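Local atomic coordinates of carboxylesterase (Ferroplasma acidiphilum, PDB entry 3WJ2), a protein that probably hydrolyses carboxylic esters, as a carboxylesterase of the alpha/beta-hydrolase fold from an archaeon, with its activity adapted to low pH. Residues Ile58-Arg63 / Phe134-Lys139; Lys109-Glu114 / Lys142-Glu147; Asp129-Phe134 / Gly172-Pro177; Leu161-Cys166 / Gln180-Pro185; Leu165-Arg170 / Asp235-Leu240. One frame throughout, in Å; residues are numbered along the deposited sequence.

Contact 1 (Ile58-Arg63 / Phe134-Lys139); sequences IKLDGR and FHYIAK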
# COMPACT_ATOMS: atom_id res chain seq x y z
N ILE B 58 -26.08 31.58 18.22
CA ILE B 58 -26.66 31.34 16.90
C ILE B 58 -28.04 30.81 17.19
O ILE B 58 -28.20 29.69 17.64
CB ILE B 58 -25.82 30.22 16.10
CG1 ILE B 58 -24.33 30.61 15.99
CG2 ILE B 58 -26.32 30.01 14.67
CD1 ILE B 58 -24.09 31.98 15.51
N LYS B 59 -29.04 31.64 16.94
CA LYS B 59 -30.44 31.34 17.34
C LYS B 59 -31.17 30.56 16.26
O LYS B 59 -31.86 31.13 15.42
CB LYS B 59 -31.16 32.67 17.68
CG LYS B 59 -32.40 32.35 18.47
CD LYS B 59 -33.38 33.55 18.50
CE LYS B 59 -34.57 33.16 19.38
NZ LYS B 59 -34.71 31.61 19.50
N LEU B 60 -30.94 29.24 16.21
CA LEU B 60 -31.55 28.43 15.17
C LEU B 60 -32.99 28.04 15.63
O LEU B 60 -33.39 28.35 16.77
CB LEU B 60 -30.72 27.12 15.05
CG LEU B 60 -29.26 27.40 14.63
CD1 LEU B 60 -28.55 26.10 14.47
CD2 LEU B 60 -29.28 28.11 13.24
N ASP B 61 -33.72 27.40 14.75
CA ASP B 61 -35.08 26.92 15.12
C ASP B 61 -35.04 25.83 16.15
O ASP B 61 -34.44 24.76 15.92
CB ASP B 61 -35.87 26.51 13.84
CG ASP B 61 -36.07 27.71 12.84
OD1 ASP B 61 -35.79 28.92 13.30
OD2 ASP B 61 -36.49 27.41 11.69
N GLY B 62 -35.60 26.09 17.35
CA GLY B 62 -35.60 25.00 18.33
C GLY B 62 -34.38 24.85 19.22
O GLY B 62 -34.42 24.01 20.11
N ARG B 63 -33.26 25.57 18.96
CA ARG B 63 -32.08 25.42 19.77
C ARG B 63 -31.14 26.57 19.44
O ARG B 63 -31.18 27.08 18.35
CB ARG B 63 -31.36 24.04 19.53
CG ARG B 63 -30.55 23.92 18.20
CD ARG B 63 -31.51 23.69 17.00
NE ARG B 63 -30.72 23.27 15.83
CZ ARG B 63 -31.13 23.30 14.56
NH1 ARG B 63 -30.34 22.75 13.60
NH2 ARG B 63 -32.34 23.84 14.20
N PHE B 134 -24.69 27.30 8.85
CA PHE B 134 -24.12 27.87 7.67
C PHE B 134 -25.17 28.82 7.05
O PHE B 134 -24.82 29.94 6.71
CB PHE B 134 -23.68 26.74 6.68
CG PHE B 134 -23.42 27.30 5.30
CD1 PHE B 134 -22.34 28.17 5.09
CD2 PHE B 134 -24.37 27.10 4.26
CE1 PHE B 134 -22.13 28.80 3.82
CE2 PHE B 134 -24.14 27.76 3.02
CZ PHE B 134 -23.06 28.61 2.84
N HIS B 135 -26.38 28.28 6.92
CA HIS B 135 -27.39 29.14 6.26
C HIS B 135 -27.75 30.32 7.11
O HIS B 135 -27.98 31.44 6.57
CB HIS B 135 -28.59 28.30 5.81
CG HIS B 135 -28.32 27.50 4.58
ND1 HIS B 135 -28.14 28.07 3.32
CD2 HIS B 135 -28.04 26.19 4.43
CE1 HIS B 135 -27.87 27.12 2.45
NE2 HIS B 135 -27.82 25.95 3.09
N TYR B 136 -27.78 30.16 8.42
CA TYR B 136 -28.07 31.31 9.32
C TYR B 136 -27.04 32.41 9.17
O TYR B 136 -27.40 33.62 8.99
CB TYR B 136 -28.16 30.80 10.74
CG TYR B 136 -28.47 31.82 11.84
CD1 TYR B 136 -29.68 31.84 12.48
CD2 TYR B 136 -27.43 32.59 12.35
CE1 TYR B 136 -29.88 32.72 13.57
CE2 TYR B 136 -27.61 33.44 13.41
CZ TYR B 136 -28.85 33.50 14.02
OH TYR B 136 -29.00 34.35 15.16
N ILE B 137 -25.76 32.05 9.26
CA ILE B 137 -24.72 33.04 9.13
C ILE B 137 -24.65 33.63 7.74
O ILE B 137 -24.43 34.85 7.59
CB ILE B 137 -23.35 32.50 9.61
CG1 ILE B 137 -23.51 32.19 11.10
CG2 ILE B 137 -22.25 33.59 9.45
CD1 ILE B 137 -22.45 31.15 11.65
N ALA B 138 -24.88 32.85 6.72
CA ALA B 138 -24.88 33.36 5.35
C ALA B 138 -26.03 34.41 5.17
O ALA B 138 -25.82 35.47 4.54
CB ALA B 138 -25.00 32.32 4.33
N LYS B 139 -27.20 34.12 5.73
CA LYS B 139 -28.29 35.12 5.62
C LYS B 139 -27.98 36.34 6.38
O LYS B 139 -28.31 37.43 5.91
CB LYS B 139 -29.59 34.58 6.11
CG LYS B 139 -30.16 33.55 5.19
CD LYS B 139 -31.43 32.84 5.84
CE LYS B 139 -31.60 33.01 7.39
NZ LYS B 139 -32.58 31.98 7.94

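Contact 2 (Lys109-Glu114 / Lys142-Glu147); sequences KIISIE and KDFGIE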
# COMPACT_ATOMS: atom_id res chain seq x y z
N LYS B 109 -11.76 35.58 9.09
CA LYS B 109 -12.56 35.30 10.29
C LYS B 109 -12.72 33.76 10.41
O LYS B 109 -13.08 33.09 9.39
CB LYS B 109 -13.97 35.90 10.20
CG LYS B 109 -13.94 37.47 10.40
CD LYS B 109 -15.35 37.94 10.19
CE LYS B 109 -15.67 39.43 10.74
NZ LYS B 109 -14.62 40.42 10.40
N ILE B 110 -12.50 33.26 11.57
CA ILE B 110 -12.83 31.85 11.85
C ILE B 110 -13.99 31.87 12.89
O ILE B 110 -13.86 32.46 14.02
CB ILE B 110 -11.57 31.11 12.50
CG1 ILE B 110 -10.35 31.16 11.56
CG2 ILE B 110 -11.88 29.61 12.89
CD1 ILE B 110 -10.55 30.52 10.15
N ILE B 111 -15.07 31.15 12.60
CA ILE B 111 -16.21 31.13 13.52
C ILE B 111 -16.37 29.69 13.96
O ILE B 111 -16.87 28.83 13.20
CB ILE B 111 -17.53 31.67 12.86
CG1 ILE B 111 -17.24 33.12 12.35
CG2 ILE B 111 -18.71 31.62 13.91
CD1 ILE B 111 -18.46 33.73 11.55
N SER B 112 -16.01 29.41 15.20
CA SER B 112 -16.05 28.05 15.72
C SER B 112 -17.41 27.80 16.32
O SER B 112 -17.90 28.52 17.23
CB SER B 112 -14.89 27.92 16.73
OG SER B 112 -14.99 26.64 17.38
N ILE B 113 -18.12 26.80 15.77
CA ILE B 113 -19.52 26.56 16.16
C ILE B 113 -19.71 25.32 17.00
O ILE B 113 -19.18 24.23 16.70
CB ILE B 113 -20.41 26.45 14.90
CG1 ILE B 113 -20.40 27.81 14.17
CG2 ILE B 113 -21.85 26.07 15.23
CD1 ILE B 113 -20.70 27.66 12.68
N GLU B 114 -20.40 25.50 18.12
CA GLU B 114 -20.72 24.38 19.01
C GLU B 114 -21.99 23.67 18.65
O GLU B 114 -23.08 23.93 19.26
CB GLU B 114 -20.83 24.79 20.52
CG GLU B 114 -19.58 24.59 21.18
CD GLU B 114 -19.64 25.01 22.66
OE1 GLU B 114 -20.73 25.28 23.26
OE2 GLU B 114 -18.53 25.17 23.14
N LYS B 142 -24.09 40.30 7.37
CA LYS B 142 -23.76 41.65 7.77
C LYS B 142 -23.69 41.77 9.33
O LYS B 142 -22.85 42.49 9.88
CB LYS B 142 -24.62 42.67 6.98
CG LYS B 142 -26.07 42.85 7.46
CD LYS B 142 -27.10 42.79 6.31
CE LYS B 142 -28.48 42.30 6.85
NZ LYS B 142 -28.33 41.28 7.96
N ASP B 143 -24.46 40.96 10.06
CA ASP B 143 -24.45 41.01 11.54
C ASP B 143 -23.15 40.52 12.17
O ASP B 143 -22.81 40.89 13.30
CB ASP B 143 -25.62 40.25 12.15
CG ASP B 143 -26.96 40.73 11.62
OD1 ASP B 143 -27.09 41.90 11.14
OD2 ASP B 143 -27.89 39.92 11.68
N PHE B 144 -22.45 39.64 11.45
CA PHE B 144 -21.15 39.17 11.85
C PHE B 144 -20.00 39.94 11.19
O PHE B 144 -18.82 39.58 11.40
CB PHE B 144 -21.00 37.66 11.52
CG PHE B 144 -22.01 36.80 12.26
CD1 PHE B 144 -21.67 36.16 13.47
CD2 PHE B 144 -23.30 36.66 11.76
CE1 PHE B 144 -22.61 35.39 14.13
CE2 PHE B 144 -24.23 35.92 12.39
CZ PHE B 144 -23.94 35.28 13.61
N GLY B 145 -20.33 41.01 10.47
CA GLY B 145 -19.28 41.83 9.81
C GLY B 145 -18.59 41.14 8.65
O GLY B 145 -17.45 41.45 8.29
N ILE B 146 -19.33 40.24 8.01
CA ILE B 146 -18.83 39.51 6.88
C ILE B 146 -19.36 40.19 5.65
O ILE B 146 -20.57 40.12 5.39
CB ILE B 146 -19.27 37.99 6.92
CG1 ILE B 146 -18.74 37.34 8.19
CG2 ILE B 146 -18.85 37.28 5.61
CD1 ILE B 146 -19.53 36.01 8.60
N GLU B 147 -18.46 40.81 4.89
CA GLU B 147 -18.77 41.42 3.60
C GLU B 147 -18.47 40.52 2.43
O GLU B 147 -19.06 40.70 1.35
CB GLU B 147 -18.00 42.78 3.44
CG GLU B 147 -18.36 43.80 4.55
CD GLU B 147 -19.88 43.96 4.72
OE1 GLU B 147 -20.57 44.13 3.69
OE2 GLU B 147 -20.41 43.90 5.88
O HOH W 1 -15.34 43.03 9.95

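Contact 3 (Asp129-Phe134 / Gly172-Pro177); sequences DAYDSF and GKTEMP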
# COMPACT_ATOMS: atom_id res chain seq x y z
N ASP B 129 -27.41 21.07 12.79
CA ASP B 129 -26.77 22.23 13.36
C ASP B 129 -25.74 22.84 12.39
O ASP B 129 -25.62 24.08 12.26
CB ASP B 129 -26.11 21.87 14.68
CG ASP B 129 -27.08 21.54 15.75
OD1 ASP B 129 -28.31 21.78 15.59
OD2 ASP B 129 -26.66 21.01 16.80
N ALA B 130 -24.93 22.02 11.77
CA ALA B 130 -23.92 22.46 10.79
C ALA B 130 -24.59 23.13 9.57
O ALA B 130 -24.27 24.27 9.21
CB ALA B 130 -22.95 21.25 10.44
N TYR B 131 -25.58 22.44 8.96
CA TYR B 131 -26.25 23.00 7.80
C TYR B 131 -27.03 24.24 8.11
O TYR B 131 -26.88 25.27 7.39
CB TYR B 131 -27.19 21.94 7.29
CG TYR B 131 -28.04 22.40 6.08
CD1 TYR B 131 -27.53 22.28 4.79
CD2 TYR B 131 -29.36 22.89 6.27
CE1 TYR B 131 -28.31 22.63 3.67
CE2 TYR B 131 -30.17 23.23 5.12
CZ TYR B 131 -29.61 23.10 3.86
OH TYR B 131 -30.34 23.42 2.70
N ASP B 132 -27.78 24.18 9.21
CA ASP B 132 -28.57 25.36 9.60
C ASP B 132 -27.68 26.52 10.02
O ASP B 132 -28.03 27.69 9.68
CB ASP B 132 -29.56 25.00 10.71
CG ASP B 132 -30.68 24.10 10.21
OD1 ASP B 132 -31.01 23.99 8.97
OD2 ASP B 132 -31.33 23.50 11.09
N SER B 133 -26.53 26.27 10.71
CA SER B 133 -25.72 27.41 11.12
C SER B 133 -25.09 28.10 9.91
O SER B 133 -24.90 29.30 9.90
CB SER B 133 -24.65 27.08 12.23
OG SER B 133 -23.76 26.07 11.73
N PHE B 134 -24.69 27.30 8.85
CA PHE B 134 -24.12 27.87 7.67
C PHE B 134 -25.17 28.82 7.05
O PHE B 134 -24.82 29.94 6.71
CB PHE B 134 -23.68 26.74 6.68
CG PHE B 134 -23.42 27.30 5.30
CD1 PHE B 134 -22.34 28.17 5.09
CD2 PHE B 134 -24.37 27.10 4.26
CE1 PHE B 134 -22.13 28.80 3.82
CE2 PHE B 134 -24.14 27.76 3.02
CZ PHE B 134 -23.06 28.61 2.84
N GLY B 172 -30.34 20.50 -2.41
CA GLY B 172 -31.48 21.44 -2.30
C GLY B 172 -31.40 22.65 -3.21
O GLY B 172 -32.30 23.49 -3.09
N LYS B 173 -30.34 22.78 -4.00
CA LYS B 173 -29.98 23.96 -4.79
C LYS B 173 -29.99 25.27 -4.04
O LYS B 173 -30.56 26.33 -4.51
CB LYS B 173 -30.90 24.03 -6.07
CG LYS B 173 -30.72 22.79 -6.92
CD LYS B 173 -31.84 22.82 -8.02
CE LYS B 173 -31.63 21.76 -9.07
NZ LYS B 173 -32.95 21.57 -9.80
N THR B 174 -29.36 25.26 -2.84
CA THR B 174 -29.33 26.41 -2.06
C THR B 174 -27.95 27.02 -2.19
O THR B 174 -27.08 26.52 -2.96
CB THR B 174 -29.47 26.06 -0.54
OG1 THR B 174 -28.32 25.24 -0.15
CG2 THR B 174 -30.72 25.29 -0.24
N GLU B 175 -27.80 28.14 -1.53
CA GLU B 175 -26.48 28.80 -1.39
C GLU B 175 -25.46 27.74 -0.95
O GLU B 175 -25.74 26.89 -0.10
CB GLU B 175 -26.54 29.93 -0.40
CG GLU B 175 -25.25 30.77 -0.49
CD GLU B 175 -25.18 32.01 0.39
OE1 GLU B 175 -26.21 32.47 0.96
OE2 GLU B 175 -24.06 32.54 0.50
N MET B 176 -24.29 27.75 -1.57
CA MET B 176 -23.35 26.70 -1.23
C MET B 176 -22.13 27.46 -0.58
O MET B 176 -21.79 28.60 -0.93
CB MET B 176 -22.99 25.91 -2.58
CG MET B 176 -24.11 24.65 -3.10
SD MET B 176 -22.69 23.65 -3.62
CE MET B 176 -22.37 23.30 -1.89
N PRO B 177 -21.45 26.81 0.40
CA PRO B 177 -20.18 27.41 0.87
C PRO B 177 -19.13 27.61 -0.22
O PRO B 177 -19.16 26.88 -1.25
CB PRO B 177 -19.67 26.36 1.86
CG PRO B 177 -20.90 25.59 2.30
CD PRO B 177 -21.70 25.49 1.02

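Contact 4 (Leu161-Cys166 / Gln180-Pro185); sequences LAAALC and QVLFYP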
# COMPACT_ATOMS: atom_id res chain seq x y z
N LEU B 161 -19.19 16.79 9.12
CA LEU B 161 -20.33 17.73 9.07
C LEU B 161 -20.18 18.75 7.90
O LEU B 161 -21.14 19.08 7.22
CB LEU B 161 -20.46 18.55 10.40
CG LEU B 161 -20.73 17.61 11.51
CD1 LEU B 161 -20.77 18.46 12.88
CD2 LEU B 161 -22.04 16.79 11.44
N ALA B 162 -18.91 19.24 7.69
CA ALA B 162 -18.61 20.19 6.68
C ALA B 162 -18.89 19.53 5.27
O ALA B 162 -19.55 20.16 4.48
CB ALA B 162 -17.22 20.64 6.77
N ALA B 163 -18.43 18.29 5.11
CA ALA B 163 -18.57 17.64 3.78
C ALA B 163 -20.07 17.39 3.63
O ALA B 163 -20.59 17.60 2.52
CB ALA B 163 -17.85 16.33 3.77
N ALA B 164 -20.77 16.91 4.64
CA ALA B 164 -22.20 16.53 4.50
C ALA B 164 -23.09 17.72 4.25
O ALA B 164 -24.03 17.63 3.46
CB ALA B 164 -22.60 15.82 5.75
N LEU B 165 -22.80 18.86 4.89
CA LEU B 165 -23.70 20.00 4.73
C LEU B 165 -23.57 20.46 3.27
O LEU B 165 -24.59 20.90 2.69
CB LEU B 165 -23.48 21.13 5.76
CG LEU B 165 -22.24 22.00 5.54
CD1 LEU B 165 -22.60 23.20 4.70
CD2 LEU B 165 -21.84 22.56 6.93
N CYS B 166 -22.37 20.34 2.65
CA CYS B 166 -22.18 20.76 1.24
C CYS B 166 -23.04 19.89 0.36
O CYS B 166 -23.70 20.43 -0.55
CB CYS B 166 -20.75 20.66 0.80
SG CYS B 166 -19.75 21.97 1.65
N GLN B 180 -14.75 23.89 1.04
CA GLN B 180 -14.85 22.93 2.13
C GLN B 180 -13.47 22.51 2.47
O GLN B 180 -12.78 21.97 1.65
CB GLN B 180 -15.83 21.76 1.77
CG GLN B 180 -15.43 21.02 0.46
CD GLN B 180 -16.37 19.90 0.14
OE1 GLN B 180 -16.74 19.16 1.01
NE2 GLN B 180 -16.76 19.77 -1.18
N VAL B 181 -13.07 22.77 3.72
CA VAL B 181 -11.64 22.50 4.12
C VAL B 181 -11.77 21.32 5.12
O VAL B 181 -12.38 21.42 6.23
CB VAL B 181 -11.10 23.67 4.84
CG1 VAL B 181 -9.63 23.27 5.21
CG2 VAL B 181 -11.07 24.88 3.94
N LEU B 182 -11.29 20.14 4.67
CA LEU B 182 -11.63 18.92 5.40
C LEU B 182 -10.36 18.31 5.96
O LEU B 182 -9.60 17.66 5.27
CB LEU B 182 -12.27 17.84 4.40
CG LEU B 182 -13.48 18.44 3.65
CD1 LEU B 182 -13.94 17.39 2.54
CD2 LEU B 182 -14.67 18.86 4.53
N PHE B 183 -10.18 18.44 7.30
CA PHE B 183 -9.06 17.72 7.89
C PHE B 183 -9.54 16.39 8.37
O PHE B 183 -10.34 16.23 9.34
CB PHE B 183 -8.57 18.55 9.19
CG PHE B 183 -7.77 19.77 8.87
CD1 PHE B 183 -6.39 19.69 8.72
CD2 PHE B 183 -8.41 21.04 8.84
CE1 PHE B 183 -5.66 20.85 8.35
CE2 PHE B 183 -7.66 22.23 8.53
CZ PHE B 183 -6.28 22.11 8.33
N TYR B 184 -9.04 15.35 7.66
CA TYR B 184 -9.31 13.95 8.02
C TYR B 184 -10.74 13.66 8.55
O TYR B 184 -10.96 13.13 9.67
CB TYR B 184 -8.19 13.38 8.95
CG TYR B 184 -7.80 14.29 10.10
CD1 TYR B 184 -8.50 14.20 11.28
CD2 TYR B 184 -6.77 15.22 9.89
CE1 TYR B 184 -8.06 15.06 12.37
CE2 TYR B 184 -6.30 16.04 10.91
CZ TYR B 184 -6.99 15.93 12.09
OH TYR B 184 -6.60 16.81 13.16
N PRO B 185 -11.79 13.86 7.67
CA PRO B 185 -13.15 13.58 8.12
C PRO B 185 -13.44 12.04 8.27
O PRO B 185 -12.78 11.22 7.58
CB PRO B 185 -14.01 14.00 6.90
CG PRO B 185 -13.03 14.05 5.71
CD PRO B 185 -11.65 14.45 6.35
O HOH W 2 -18.71 17.44 0.34

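Contact 5 (Leu165-Arg170 / Asp235-Leu240); sequences LCLKCR and DDFSNL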
# COMPACT_ATOMS: atom_id res chain seq x y z
N LEU B 165 -22.80 18.86 4.89
CA LEU B 165 -23.70 20.00 4.73
C LEU B 165 -23.57 20.46 3.27
O LEU B 165 -24.59 20.90 2.69
CB LEU B 165 -23.48 21.13 5.76
CG LEU B 165 -22.24 22.00 5.54
CD1 LEU B 165 -22.60 23.20 4.70
CD2 LEU B 165 -21.84 22.56 6.93
N CYS B 166 -22.37 20.34 2.65
CA CYS B 166 -22.18 20.76 1.24
C CYS B 166 -23.04 19.89 0.36
O CYS B 166 -23.70 20.43 -0.55
CB CYS B 166 -20.75 20.66 0.80
SG CYS B 166 -19.75 21.97 1.65
N LEU B 167 -23.10 18.61 0.65
CA LEU B 167 -23.93 17.70 -0.17
C LEU B 167 -25.39 18.13 -0.07
O LEU B 167 -26.14 18.13 -1.07
CB LEU B 167 -23.86 16.27 0.39
CG LEU B 167 -22.67 15.51 -0.09
CD1 LEU B 167 -22.58 14.20 0.64
CD2 LEU B 167 -22.81 15.14 -1.71
N LYS B 168 -25.87 18.49 1.12
CA LYS B 168 -27.30 18.89 1.23
C LYS B 168 -27.56 20.24 0.53
O LYS B 168 -28.67 20.45 -0.10
CB LYS B 168 -27.71 18.93 2.72
CG LYS B 168 -29.23 19.31 2.84
CD LYS B 168 -29.80 19.17 4.24
CE LYS B 168 -31.21 19.95 4.25
NZ LYS B 168 -31.79 19.51 5.63
N CYS B 169 -26.65 21.20 0.61
CA CYS B 169 -26.76 22.47 -0.16
C CYS B 169 -26.87 22.13 -1.62
O CYS B 169 -27.78 22.70 -2.29
CB CYS B 169 -25.52 23.40 0.03
SG CYS B 169 -25.39 24.06 1.73
N ARG B 170 -26.10 21.15 -2.06
CA ARG B 170 -26.09 20.83 -3.52
C ARG B 170 -27.44 20.24 -3.85
O ARG B 170 -28.12 20.69 -4.89
CB ARG B 170 -24.88 19.90 -3.79
CG ARG B 170 -24.53 19.65 -5.31
CD ARG B 170 -25.52 18.69 -5.92
NE ARG B 170 -25.75 17.43 -5.18
CZ ARG B 170 -24.89 16.41 -5.10
NH1 ARG B 170 -23.71 16.49 -5.74
NH2 ARG B 170 -25.21 15.33 -4.41
N ASP B 235 -24.63 9.41 -4.38
CA ASP B 235 -24.43 8.79 -5.69
C ASP B 235 -23.89 9.79 -6.73
O ASP B 235 -23.58 9.40 -7.85
CB ASP B 235 -25.69 8.01 -6.12
CG ASP B 235 -26.92 8.85 -6.09
OD1 ASP B 235 -26.79 10.09 -6.32
OD2 ASP B 235 -28.04 8.27 -5.85
N ASP B 236 -23.69 11.06 -6.33
CA ASP B 236 -23.32 12.11 -7.24
C ASP B 236 -22.49 13.13 -6.46
O ASP B 236 -22.97 13.62 -5.41
CB ASP B 236 -24.60 12.80 -7.75
CG ASP B 236 -24.32 14.00 -8.65
OD1 ASP B 236 -23.20 14.14 -9.13
OD2 ASP B 236 -25.27 14.77 -9.00
N PHE B 237 -21.27 13.42 -6.94
CA PHE B 237 -20.44 14.48 -6.35
C PHE B 237 -20.34 15.75 -7.15
O PHE B 237 -19.54 16.63 -6.80
CB PHE B 237 -19.11 13.85 -5.99
CG PHE B 237 -19.27 12.73 -5.02
CD1 PHE B 237 -19.47 13.02 -3.63
CD2 PHE B 237 -19.20 11.44 -5.41
CE1 PHE B 237 -19.65 11.97 -2.72
CE2 PHE B 237 -19.36 10.40 -4.58
CZ PHE B 237 -19.56 10.64 -3.16
N SER B 238 -21.17 15.93 -8.21
CA SER B 238 -21.17 17.14 -8.99
C SER B 238 -21.54 18.36 -8.23
O SER B 238 -22.42 18.31 -7.33
CB SER B 238 -22.27 17.01 -10.11
OG SER B 238 -22.06 15.81 -10.79
N ASN B 239 -20.96 19.49 -8.63
CA ASN B 239 -21.42 20.76 -8.25
C ASN B 239 -21.28 21.00 -6.74
O ASN B 239 -21.91 21.89 -6.18
CB ASN B 239 -22.87 20.96 -8.68
CG ASN B 239 -22.98 20.87 -10.21
OD1 ASN B 239 -22.17 21.49 -10.90
ND2 ASN B 239 -23.91 20.06 -10.73
N LEU B 240 -20.32 20.28 -6.16
CA LEU B 240 -19.90 20.61 -4.75
C LEU B 240 -18.85 21.73 -4.72
O LEU B 240 -18.14 21.98 -5.73
CB LEU B 240 -19.32 19.35 -4.14
CG LEU B 240 -20.36 18.29 -3.85
CD1 LEU B 240 -19.84 16.99 -3.35
CD2 LEU B 240 -21.50 18.82 -2.85

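Contact 1 (Ile58-Arg63 / Phe134-Lys139)
Ile-58 lays its CG2 methyl over one face of the Tyr-136 ring, 3.9 Å from the centroid and 21° off the normal, a CH-pi contact shifted from the middle toward CD2. The ring gets there because CG of Tyr-136 stands anti to the backbone N (chi1 -179°), which sends it from helix 125-139 toward the strand. Leu-60 comes in obliquely, its CD2 methyl 3.8 Å from CD1 of Tyr-136, and CD1 of Ile-58 meets CD1 of Ile-137 at 4.3 Å. Outward, the ring runs past the backbone of Lys-59: the carbonyl O of Lys-59 is 3.1 Å from CE1 of Tyr-136, and the N-H of Lys-59 points at the Tyr-136 OH in a weak hydrogen bond of 3.2 Å. An alanine in place of Tyr-136 would probably leave the Lys-59 N-H without this hydroxyl and open a gap beside the CG2 methyl of Ile-58. Lys-140 adds a cation-pi contact to the same ring. At the polar edge Arg-63 NH2 donates to Asp-61 O within the type II turn Leu-60 to Arg-63, while the Arg-63 guanidinium forms salt bridges to Asp-129 and Asp-132 of helix 125-139. The turn joins strands 52-60 and 63-71 into a beta hairpin, and the contact seats a helix of the alpha/beta-hydrolase fold against this antiparallel margin of its central sheet.

Contact 2 (Lys109-Glu114 / Lys142-Glu147)
Lys-109 reaches from strand 109-113 to the carbonyls of Phe-144 and Gly-145. Its CB already points toward that loop, and CG, anti to the carbonyl carbon, continues outward. CD passes 4.0 Å from CG1 of Ile-146, the two chains crossing at a slant. CE of Lys-109 lies 3.2 Å from Phe-144 O and 3.6 Å from Gly-145 O. A bend at the last torsion (chi4 44°) turns NZ to a water, to which it donates at 2.7 Å; the same water lies 3.1 Å from Gly-145 O. The main polar partner of NZ is Asp-71, in a salt bridge, with Ala-75 O as a further acceptor. Two residues farther along the strand, Ile-111 meets Ile-146 of the loop tip to tip, CD1 to CD1 at 3.9 Å, next to the Phe-144 ring. Gly-145 turns the loop with positive phi. The loop leads from helix 125-139 to strand 150-155, so the contact belongs to a beta-alpha-beta crossover of the alpha/beta-hydrolase sheet that passes strand 78-82.

Contact 3 (Asp129-Phe134 / Gly172-Pro177)
Phe-134 and Pro-177 mark the nearest backbone approach, with 7.9 Å between their CA atoms, where helix 125-139 passes an irregular segment. That segment begins with a Schellman motif: Lys-173, at positive phi (49°), ends helix 157-172, and from Thr-174 to Pro-177 the chain runs in extended conformations past the side of the other helix. Helices 125-139 and 157-172 flank one another on the central sheet of the alpha/beta-hydrolase fold, and the segment is the start of the link from the second of them back to strand 180-183. With CG anti to the backbone N (chi1 165°), Phe-134 points its ring from the helix toward Pro-177. CG of Pro-177 sits over the middle of one ring face, 3.8 Å from the centroid and 13° off the normal, a CH-pi contact. CZ of Phe-134 comes within 3.4 Å of Pro-177 N, and at the ring edge CE2 of Phe-134 lies 3.6 Å from Glu-175 O. The same carbonyl accepts a hydrogen bond from Thr-174 OG1 at 3.1 Å, the hydroxyl standing above the carbonyl plane. Tyr-131 and Thr-174 meet tip to tip farther out, the Tyr-131 OH 3.5 Å from the CG2 methyl of Thr-174. Lys-168 of helix 157-172 makes a cation-pi contact with the Tyr-131 ring, and Leu-80 and Val-152 of the sheet pack against Phe-134.

Contact 4 (Leu161-Cys166 / Gln180-Pro185)
Gln-180 reaches Ala-163 because its CG takes the crowded position between backbone N and carbonyl carbon (chi1 56°) and the chain is extended beyond it. OE1 thereby comes 3.7 Å from CA of Ala-163. Leu-182, two residues on along the strand, has CG anti to its carbonyl carbon instead (chi1 -55°), and its CD2 methyl fits against the helix backbone, 3.8 Å from CB of Ala-162 and equally far from N of Ala-163. Cys-166, one turn later, rests SG on CB of Gln-180 at 3.9 Å. The small alanine side chains probably help the helix come close: the segment axes approach to 8.3 Å, their directions 145° apart. Within this buried layer the amide of Gln-180 is satisfied at both ends. One water donates to Gln-180 OE1 at 2.7 Å and to the carbonyl O of Ala-163 at 2.9 Å, bridging strand and helix with both of its protons, while NE2 of Gln-180 donates to Pro-241 O. Ala-162 and Cys-166 also touch Val-152 of the neighbouring strand. Strand 150-155, helix 157-172 and strand 180-183 form a beta-alpha-beta unit, and the turn at its first junction, with Gly-154, Ser-156 and Gly-158, is consistent with the nucleophile elbow of alpha/beta hydrolases; Ala-162 lies near that elbow without touching it.

Contact 5 (Leu165-Arg170 / Asp235-Leu240)
Arg-170 holds two loop carbonyls with its guanidinium. NH1 donates to Ser-238 O at 2.7 Å, in the carbonyl plane and on a lone pair. NH1 and NH2 both donate to Asp-236 O, each at 3.0 Å, from the same face of that carbonyl. Asp-236 OD2 lies over a face of the guanidinium, 4.0 Å from NH1, close enough for charge attraction but with no N-H aimed at it. Nearer the helix backbone, CD2 of Leu-240 touches CB of Arg-170 at 3.7 Å, and CD1 of Leu-240 meets CD2 of Leu-167 at 3.9 Å. Bends at chi2 (-75°) and chi3 (-51°) curl the arginine chain round Ser-238 O. Asp-236 OD1 holds the loop in shape, accepting from Ser-238 N at 2.9 Å and from Ser-238 OG. A leucine in place of Arg-170 would probably leave both carbonyls without these donors and the loop freer to shift. An Asx turn at Asp-236, overlapping the type II turn Phe-237 to Leu-240, shapes this lead-in to strand 243-248, which Arg-170 and the leucines fasten to helix 157-172.

In the fold
From the N terminus, contact 1 closes the first long loop, bringing the edge hairpin to helix 125-139 after the chain has laid down strands 63-71, 78-82 and 109-113. Contact 2 opens inside that loop and closes just beyond it, so the two cross; Ile-137 of contact 1 touches Ile-146 of contact 2. Contact 3 crosses both, starting on helix 125-139, sharing Phe-134 with contact 1, and closing after helix 157-172. Contacts 4 and 5 both start from helix 157-172, share Leu-165 and Cys-166, and cross contact 3; contact 4 closes quickly at strand 180-183, contact 5 only before strand 243-248. Contacts 1 and 2 precede them in series.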